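Local coordinates for metallo-beta-lactamase family protein (Staphylococcus aureus, PDB 3R2U), which is probably a hydrolase of the metallo-beta-lactamase superfamily that binds an iron ion and also carries rhodanese-like sequence in its C-terminal part, at residues I42-M51 against I128-K136; L71-T79 against V92-S103. All blocks are in the same frame, centred on the assembly; numbering follows the deposited sequence.

Contact 1. Residues I42-M51 against I128-K136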
# COMPACT_ATOMS: atom_id res chain seq x y z
N ILE A 42 -21.50 0.38 -15.58
CA ILE A 42 -22.56 1.36 -15.76
C ILE A 42 -23.56 1.14 -14.62
O ILE A 42 -23.75 0.01 -14.15
CB ILE A 42 -23.29 1.28 -17.13
CG1 ILE A 42 -23.88 -0.11 -17.37
CG2 ILE A 42 -22.32 1.72 -18.27
CD1 ILE A 42 -24.54 -0.28 -18.75
N GLY A 43 -24.15 2.21 -14.16
CA GLY A 43 -25.07 2.13 -13.06
C GLY A 43 -26.21 3.09 -13.15
O GLY A 43 -26.05 4.23 -13.60
N CYS A 44 -27.37 2.62 -12.70
CA CYS A 44 -28.59 3.42 -12.69
C CYS A 44 -28.70 4.09 -11.34
O CYS A 44 -28.88 3.43 -10.31
CB CYS A 44 -29.79 2.51 -12.91
SG CYS A 44 -31.40 3.32 -12.83
N GLN A 45 -28.60 5.41 -11.33
CA GLN A 45 -28.68 6.13 -10.05
C GLN A 45 -30.09 6.05 -9.44
O GLN A 45 -30.22 6.04 -8.21
CB GLN A 45 -28.17 7.57 -10.18
CG GLN A 45 -26.62 7.67 -10.37
CD GLN A 45 -25.80 7.16 -9.17
OE1 GLN A 45 -26.34 6.88 -8.09
NE2 GLN A 45 -24.47 7.05 -9.35
N LYS A 46 -31.11 5.94 -10.27
CA LYS A 46 -32.48 5.83 -9.76
C LYS A 46 -32.75 4.53 -8.98
O LYS A 46 -33.32 4.58 -7.89
CB LYS A 46 -33.49 6.01 -10.88
CG LYS A 46 -33.46 7.42 -11.43
CD LYS A 46 -34.43 7.63 -12.58
CE LYS A 46 -34.57 9.11 -12.90
NZ LYS A 46 -35.03 9.90 -11.71
N THR A 47 -32.32 3.38 -9.50
CA THR A 47 -32.57 2.11 -8.82
C THR A 47 -31.35 1.53 -8.10
O THR A 47 -31.50 0.70 -7.22
CB THR A 47 -32.99 1.03 -9.82
OG1 THR A 47 -31.87 0.73 -10.66
CG2 THR A 47 -34.18 1.50 -10.66
N GLY A 48 -30.14 1.93 -8.49
CA GLY A 48 -28.93 1.38 -7.89
C GLY A 48 -28.38 0.16 -8.64
O GLY A 48 -27.29 -0.33 -8.33
N GLU A 49 -29.12 -0.32 -9.64
CA GLU A 49 -28.67 -1.47 -10.41
C GLU A 49 -27.42 -1.11 -11.18
O GLU A 49 -27.25 0.03 -11.59
CB GLU A 49 -29.78 -2.01 -11.32
CG GLU A 49 -30.94 -2.55 -10.49
CD GLU A 49 -32.07 -3.19 -11.31
OE1 GLU A 49 -31.85 -3.63 -12.46
OE2 GLU A 49 -33.18 -3.28 -10.78
N ALA A 50 -26.53 -2.07 -11.36
CA ALA A 50 -25.28 -1.82 -12.08
C ALA A 50 -24.84 -3.05 -12.84
O ALA A 50 -25.11 -4.18 -12.41
CB ALA A 50 -24.20 -1.36 -11.12
N MET A 51 -24.18 -2.82 -13.97
CA MET A 51 -23.70 -3.88 -14.84
C MET A 51 -22.22 -3.76 -15.17
O MET A 51 -21.73 -2.66 -15.42
CB MET A 51 -24.46 -3.84 -16.17
CG MET A 51 -23.91 -4.85 -17.20
SD MET A 51 -24.67 -4.78 -18.83
CE MET A 51 -26.12 -5.80 -18.60
N ILE A 128 -31.80 -5.14 -22.87
CA ILE A 128 -31.44 -5.47 -21.51
C ILE A 128 -31.57 -4.16 -20.74
O ILE A 128 -31.05 -3.16 -21.16
CB ILE A 128 -29.97 -5.93 -21.40
CG1 ILE A 128 -29.68 -7.09 -22.35
CG2 ILE A 128 -29.62 -6.34 -19.97
CD1 ILE A 128 -28.19 -7.37 -22.50
N TYR A 129 -32.30 -4.17 -19.63
CA TYR A 129 -32.43 -3.01 -18.79
C TYR A 129 -31.62 -3.20 -17.51
O TYR A 129 -31.66 -4.27 -16.87
CB TYR A 129 -33.90 -2.72 -18.45
CG TYR A 129 -34.69 -2.30 -19.66
CD1 TYR A 129 -35.39 -3.24 -20.42
CD2 TYR A 129 -34.74 -0.97 -20.05
CE1 TYR A 129 -36.13 -2.85 -21.54
CE2 TYR A 129 -35.47 -0.57 -21.17
CZ TYR A 129 -36.16 -1.51 -21.90
OH TYR A 129 -36.86 -1.12 -23.00
N VAL A 130 -30.82 -2.18 -17.20
CA VAL A 130 -30.03 -2.10 -15.98
C VAL A 130 -30.71 -0.92 -15.27
O VAL A 130 -30.40 0.26 -15.53
CB VAL A 130 -28.55 -1.82 -16.29
CG1 VAL A 130 -27.71 -1.82 -15.01
CG2 VAL A 130 -28.02 -2.86 -17.26
N GLY A 131 -31.67 -1.22 -14.41
CA GLY A 131 -32.47 -0.17 -13.80
C GLY A 131 -33.18 0.48 -14.99
O GLY A 131 -33.77 -0.21 -15.81
N ASN A 132 -33.04 1.79 -15.13
CA ASN A 132 -33.69 2.50 -16.25
C ASN A 132 -32.80 2.64 -17.50
O ASN A 132 -33.24 3.18 -18.51
CB ASN A 132 -34.18 3.87 -15.81
CG ASN A 132 -35.22 3.78 -14.71
OD1 ASN A 132 -35.09 4.42 -13.68
ND2 ASN A 132 -36.24 2.99 -14.93
N ILE A 133 -31.56 2.16 -17.41
CA ILE A 133 -30.63 2.22 -18.56
C ILE A 133 -31.04 1.13 -19.50
O ILE A 133 -31.31 0.00 -19.07
CB ILE A 133 -29.16 1.95 -18.18
CG1 ILE A 133 -28.67 2.88 -17.07
CG2 ILE A 133 -28.25 2.08 -19.42
CD1 ILE A 133 -27.33 2.43 -16.50
N LYS A 134 -31.09 1.45 -20.78
CA LYS A 134 -31.48 0.50 -21.79
C LYS A 134 -30.28 0.15 -22.65
O LYS A 134 -29.57 1.04 -23.11
CB LYS A 134 -32.58 1.09 -22.68
CG LYS A 134 -33.06 0.14 -23.79
CD LYS A 134 -33.96 0.86 -24.81
CE LYS A 134 -34.46 -0.14 -25.85
NZ LYS A 134 -35.28 0.44 -26.93
N LEU A 135 -30.04 -1.14 -22.85
CA LEU A 135 -29.02 -1.60 -23.74
C LEU A 135 -29.68 -2.42 -24.84
O LEU A 135 -30.43 -3.37 -24.54
CB LEU A 135 -28.03 -2.50 -23.01
CG LEU A 135 -27.20 -1.89 -21.89
CD1 LEU A 135 -26.38 -3.01 -21.27
CD2 LEU A 135 -26.30 -0.77 -22.43
N LYS A 136 -29.39 -2.08 -26.09
CA LYS A 136 -29.89 -2.87 -27.20
C LYS A 136 -28.75 -3.71 -27.71
O LYS A 136 -27.63 -3.21 -27.93
CB LYS A 136 -30.46 -2.01 -28.32
CG LYS A 136 -30.99 -2.84 -29.53
CD LYS A 136 -31.88 -2.04 -30.47
CE LYS A 136 -33.30 -1.80 -29.89
NZ LYS A 136 -34.12 -3.06 -29.68
O HOH W 1 -33.23 -4.31 -14.44
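N132 and C44 make the straighter of the two hydrogen bonds that join I42-M51 to I128-K136: the backbone N of N132 lies 3.2 Å from SG of C44, with an angle of 173° at the hydrogen. The thiol sulfur is gripped from its own loop as well, since T47 N also donates to it. C44 holds SG anti to its backbone N (chi1 176°), which carries the sulfur to the type II' turn from V130 to I133. The second bond is more bent: N of G131 reaches OE1 of E49 at 3.1 Å, approaching from above the carboxylate plane, 66° out of it. One water bridges the two segments, donating to E49 OE1 and to the carbonyl O of Y129. Beside these bonds OG1 of T47 sits 3.3 Å from CA of G131, a close approach to a residue without a side chain; the same OG1 accepts from E49 N in an ST turn. At the outer edge the aliphatic chain of K46 crosses N132 at about a right angle, its CD 3.5 Å from OD1.

Inward the contact turns apolar. M51 SD meets CD1 of L135 tip to tip at 3.5 Å, and the bend at its third torsion turns CE toward V130 CG2 and I128 CG2. CD1 of I133 lies 3.6 Å from the carbonyl carbon of G43, while I42 and L135 approach end to end. L152 of strand 148-153 packs on I42, I133 and L135, continuing this core between the two facing sheets of the alpha-beta/beta-alpha metallo-beta-lactamase fold. Directional N-H bonds to C44 SG and E49 OE1 therefore fix the turn end of the contact, whereas its inner part relies on close apolar packing, in which the M51 sulfur acts as a filler.

Contact 2. Residues L71-T79 against V92-S103; sequences LTITHAAET and VAIKLNANIYVS
A76 and V92 mark the tightly packed side, where CB of the alanine lies 3.6 Å from CG1 of V92 on the helix. With chi1 at 169°, the CG1 methyl of V92 stands opposite the backbone N and faces the strand. I100 adds CG2 beside the same A76 CB, and I89 of the helix packs on both A76 and I100. Toward the start of strand 72-77, I73 CG2 meets L96 CD1 at 3.8 Å.

Strands 72-77 and 99-103 run parallel, their segment axes 16° apart, and with the intervening helix 89-96 they form a beta-alpha-beta unit. Four backbone hydrogen bonds fix the register: N99 N to T74 O, A76 N to N99 O, Y101 N to A76 O, and E78 N to Y101 O, the last 3.1 Å long. Near the C-terminal end of strand 72-77, the carboxylate of E78 is held by S87 and Y112, with the side chain about 9 Å from the bound iron.

The face bearing H75 and Y101 is looser. Their rings meet rim to rim, planes 14° apart, neither over the face of the other. The closest atoms, H75 CD2 and Y101 OH, are 3.6 Å apart. Water lies in the H75 ring plane, 3.1 Å from NE2, and also bonds Y101 OH. At the other edge of that imidazole, ND1 shares a 2.6 Å hydrogen bond with T74 OG1. Another water donates to the carbonyl oxygens of I73 and L96, joining the two segments.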
# COMPACT_ATOMS: atom_id res chain seq x y z
N LEU A 71 -24.06 1.71 -5.67
CA LEU A 71 -24.64 0.81 -6.66
C LEU A 71 -24.46 -0.64 -6.22
O LEU A 71 -23.58 -0.96 -5.43
CB LEU A 71 -23.93 1.00 -7.99
CG LEU A 71 -23.99 2.40 -8.61
CD1 LEU A 71 -22.93 2.54 -9.70
CD2 LEU A 71 -25.38 2.70 -9.12
N THR A 72 -25.29 -1.50 -6.78
CA THR A 72 -25.22 -2.92 -6.52
C THR A 72 -25.03 -3.62 -7.86
O THR A 72 -25.82 -3.43 -8.78
CB THR A 72 -26.51 -3.43 -5.85
OG1 THR A 72 -26.70 -2.73 -4.62
CG2 THR A 72 -26.42 -4.94 -5.55
N ILE A 73 -23.99 -4.44 -7.96
CA ILE A 73 -23.72 -5.16 -9.20
C ILE A 73 -24.73 -6.29 -9.29
O ILE A 73 -24.65 -7.26 -8.54
CB ILE A 73 -22.29 -5.69 -9.25
CG1 ILE A 73 -21.30 -4.52 -9.20
CG2 ILE A 73 -22.08 -6.54 -10.52
CD1 ILE A 73 -19.88 -4.93 -9.04
N THR A 74 -25.70 -6.11 -10.19
CA THR A 74 -26.80 -7.03 -10.40
C THR A 74 -26.74 -7.66 -11.79
O THR A 74 -27.47 -8.58 -12.08
CB THR A 74 -28.13 -6.26 -10.31
OG1 THR A 74 -28.03 -5.07 -11.12
CG2 THR A 74 -28.44 -5.86 -8.85
N HIS A 75 -25.84 -7.17 -12.65
CA HIS A 75 -25.76 -7.63 -14.03
C HIS A 75 -24.33 -7.65 -14.54
O HIS A 75 -23.46 -6.92 -14.04
CB HIS A 75 -26.48 -6.65 -14.97
CG HIS A 75 -27.95 -6.43 -14.69
ND1 HIS A 75 -28.41 -5.72 -13.61
CD2 HIS A 75 -29.04 -6.74 -15.43
CE1 HIS A 75 -29.73 -5.65 -13.66
NE2 HIS A 75 -30.14 -6.27 -14.75
N ALA A 76 -24.10 -8.49 -15.55
CA ALA A 76 -22.84 -8.50 -16.31
C ALA A 76 -23.14 -9.02 -17.71
O ALA A 76 -23.99 -9.87 -17.91
CB ALA A 76 -21.76 -9.34 -15.64
N ALA A 77 -22.40 -8.51 -18.68
CA ALA A 77 -22.57 -8.90 -20.05
C ALA A 77 -21.19 -8.99 -20.66
O ALA A 77 -20.24 -8.34 -20.21
CB ALA A 77 -23.44 -7.88 -20.81
N GLU A 78 -21.10 -9.79 -21.69
CA GLU A 78 -19.89 -10.04 -22.36
C GLU A 78 -20.11 -9.90 -23.87
O GLU A 78 -21.07 -10.42 -24.41
CB GLU A 78 -19.48 -11.46 -21.97
CG GLU A 78 -18.27 -11.96 -22.58
CD GLU A 78 -17.71 -13.14 -21.81
OE1 GLU A 78 -17.13 -12.92 -20.72
OE2 GLU A 78 -17.81 -14.27 -22.34
N THR A 79 -19.19 -9.23 -24.56
CA THR A 79 -19.33 -8.99 -25.99
C THR A 79 -19.11 -10.21 -26.90
O THR A 79 -19.69 -10.29 -27.98
CB THR A 79 -18.45 -7.83 -26.43
OG1 THR A 79 -17.07 -8.12 -26.17
CG2 THR A 79 -18.84 -6.53 -25.65
N VAL A 92 -19.05 -13.81 -11.93
CA VAL A 92 -20.08 -12.83 -11.58
C VAL A 92 -21.41 -13.52 -11.23
O VAL A 92 -22.02 -13.23 -10.21
CB VAL A 92 -20.31 -11.80 -12.70
CG1 VAL A 92 -21.58 -10.97 -12.42
CG2 VAL A 92 -19.09 -10.92 -12.84
N ALA A 93 -21.84 -14.45 -12.08
CA ALA A 93 -23.07 -15.18 -11.89
C ALA A 93 -23.03 -16.01 -10.60
O ALA A 93 -23.99 -16.03 -9.83
CB ALA A 93 -23.31 -16.12 -13.11
N ILE A 94 -21.91 -16.68 -10.37
CA ILE A 94 -21.77 -17.55 -9.20
C ILE A 94 -21.49 -16.80 -7.88
O ILE A 94 -22.14 -17.07 -6.87
CB ILE A 94 -20.68 -18.62 -9.44
CG1 ILE A 94 -21.10 -19.54 -10.60
CG2 ILE A 94 -20.44 -19.43 -8.14
CD1 ILE A 94 -20.01 -20.51 -11.04
N LYS A 95 -20.57 -15.85 -7.88
CA LYS A 95 -20.21 -15.18 -6.61
C LYS A 95 -21.18 -14.09 -6.23
O LYS A 95 -21.43 -13.89 -5.05
CB LYS A 95 -18.79 -14.59 -6.68
CG LYS A 95 -17.67 -15.63 -6.79
CD LYS A 95 -16.31 -14.95 -6.70
CE LYS A 95 -15.14 -15.92 -6.77
NZ LYS A 95 -13.86 -15.15 -6.60
N LEU A 96 -21.71 -13.38 -7.23
CA LEU A 96 -22.58 -12.25 -6.97
C LEU A 96 -24.07 -12.54 -7.23
O LEU A 96 -24.92 -11.67 -7.00
CB LEU A 96 -22.12 -11.03 -7.79
CG LEU A 96 -20.67 -10.59 -7.64
CD1 LEU A 96 -20.43 -9.30 -8.42
CD2 LEU A 96 -20.27 -10.40 -6.18
N ASN A 97 -24.40 -13.75 -7.70
CA ASN A 97 -25.77 -14.11 -8.02
C ASN A 97 -26.39 -13.07 -8.96
O ASN A 97 -27.56 -12.73 -8.85
CB ASN A 97 -26.61 -14.26 -6.74
CG ASN A 97 -27.94 -14.94 -6.98
OD1 ASN A 97 -28.01 -15.95 -7.67
ND2 ASN A 97 -28.99 -14.41 -6.38
N ALA A 98 -25.59 -12.56 -9.88
CA ALA A 98 -26.06 -11.56 -10.83
C ALA A 98 -26.61 -12.22 -12.09
O ALA A 98 -26.31 -13.39 -12.39
CB ALA A 98 -24.91 -10.62 -11.20
N ASN A 99 -27.45 -11.48 -12.80
CA ASN A 99 -27.92 -11.94 -14.10
C ASN A 99 -26.79 -11.71 -15.09
O ASN A 99 -26.18 -10.65 -15.07
CB ASN A 99 -29.15 -11.15 -14.53
CG ASN A 99 -30.38 -11.52 -13.74
OD1 ASN A 99 -30.98 -10.69 -13.09
ND2 ASN A 99 -30.72 -12.78 -13.75
N ILE A 100 -26.47 -12.71 -15.90
CA ILE A 100 -25.43 -12.55 -16.90
C ILE A 100 -25.99 -12.73 -18.30
O ILE A 100 -26.92 -13.51 -18.51
CB ILE A 100 -24.19 -13.43 -16.65
CG1 ILE A 100 -24.55 -14.92 -16.69
CG2 ILE A 100 -23.58 -13.05 -15.28
CD1 ILE A 100 -23.31 -15.82 -16.79
N TYR A 101 -25.43 -11.98 -19.23
CA TYR A 101 -25.88 -11.92 -20.61
C TYR A 101 -24.71 -12.18 -21.52
O TYR A 101 -23.70 -11.47 -21.46
CB TYR A 101 -26.49 -10.53 -20.89
CG TYR A 101 -27.62 -10.21 -19.93
CD1 TYR A 101 -27.35 -9.77 -18.64
CD2 TYR A 101 -28.95 -10.39 -20.30
CE1 TYR A 101 -28.35 -9.51 -17.75
CE2 TYR A 101 -29.98 -10.13 -19.40
CZ TYR A 101 -29.67 -9.69 -18.12
OH TYR A 101 -30.65 -9.42 -17.19
N VAL A 102 -24.82 -13.23 -22.32
CA VAL A 102 -23.79 -13.57 -23.27
C VAL A 102 -24.48 -13.87 -24.61
O VAL A 102 -25.68 -14.12 -24.66
CB VAL A 102 -22.95 -14.78 -22.82
CG1 VAL A 102 -22.30 -14.52 -21.46
CG2 VAL A 102 -23.79 -16.04 -22.80
N SER A 103 -23.71 -13.83 -25.68
CA SER A 103 -24.27 -14.07 -26.98
C SER A 103 -24.82 -15.48 -27.24
O SER A 103 -24.15 -16.49 -26.98
CB SER A 103 -23.23 -13.74 -28.06
OG SER A 103 -23.76 -14.01 -29.37
O HOH W 2 -26.15 -9.45 -7.84
O HOH W 3 -32.44 -7.04 -16.75
O HOH W 4 -20.96 -12.90 -25.58

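In the fold
The centres of contacts 1 and 2 lie 12 Å apart, on the same side of the chain's centre. Along the chain 42-51 comes first, then 71-79 and 92-103, and 128-136 last, so contact 1 brackets contact 2 in sequence. Strands 49-53 and 72-77 are neighbours in one mixed sheet, joined directly by a probable hydrogen bond from T72 N to G48 O (2.8 Å). H75 also touches both segments of contact 1. Contact 2 thus gives one layer its internal strand pairing, and contact 1 ties that layer to the second mixed sheet, which begins with strand 127-130, within the domain whose iron is bound by H80, H143 and D169.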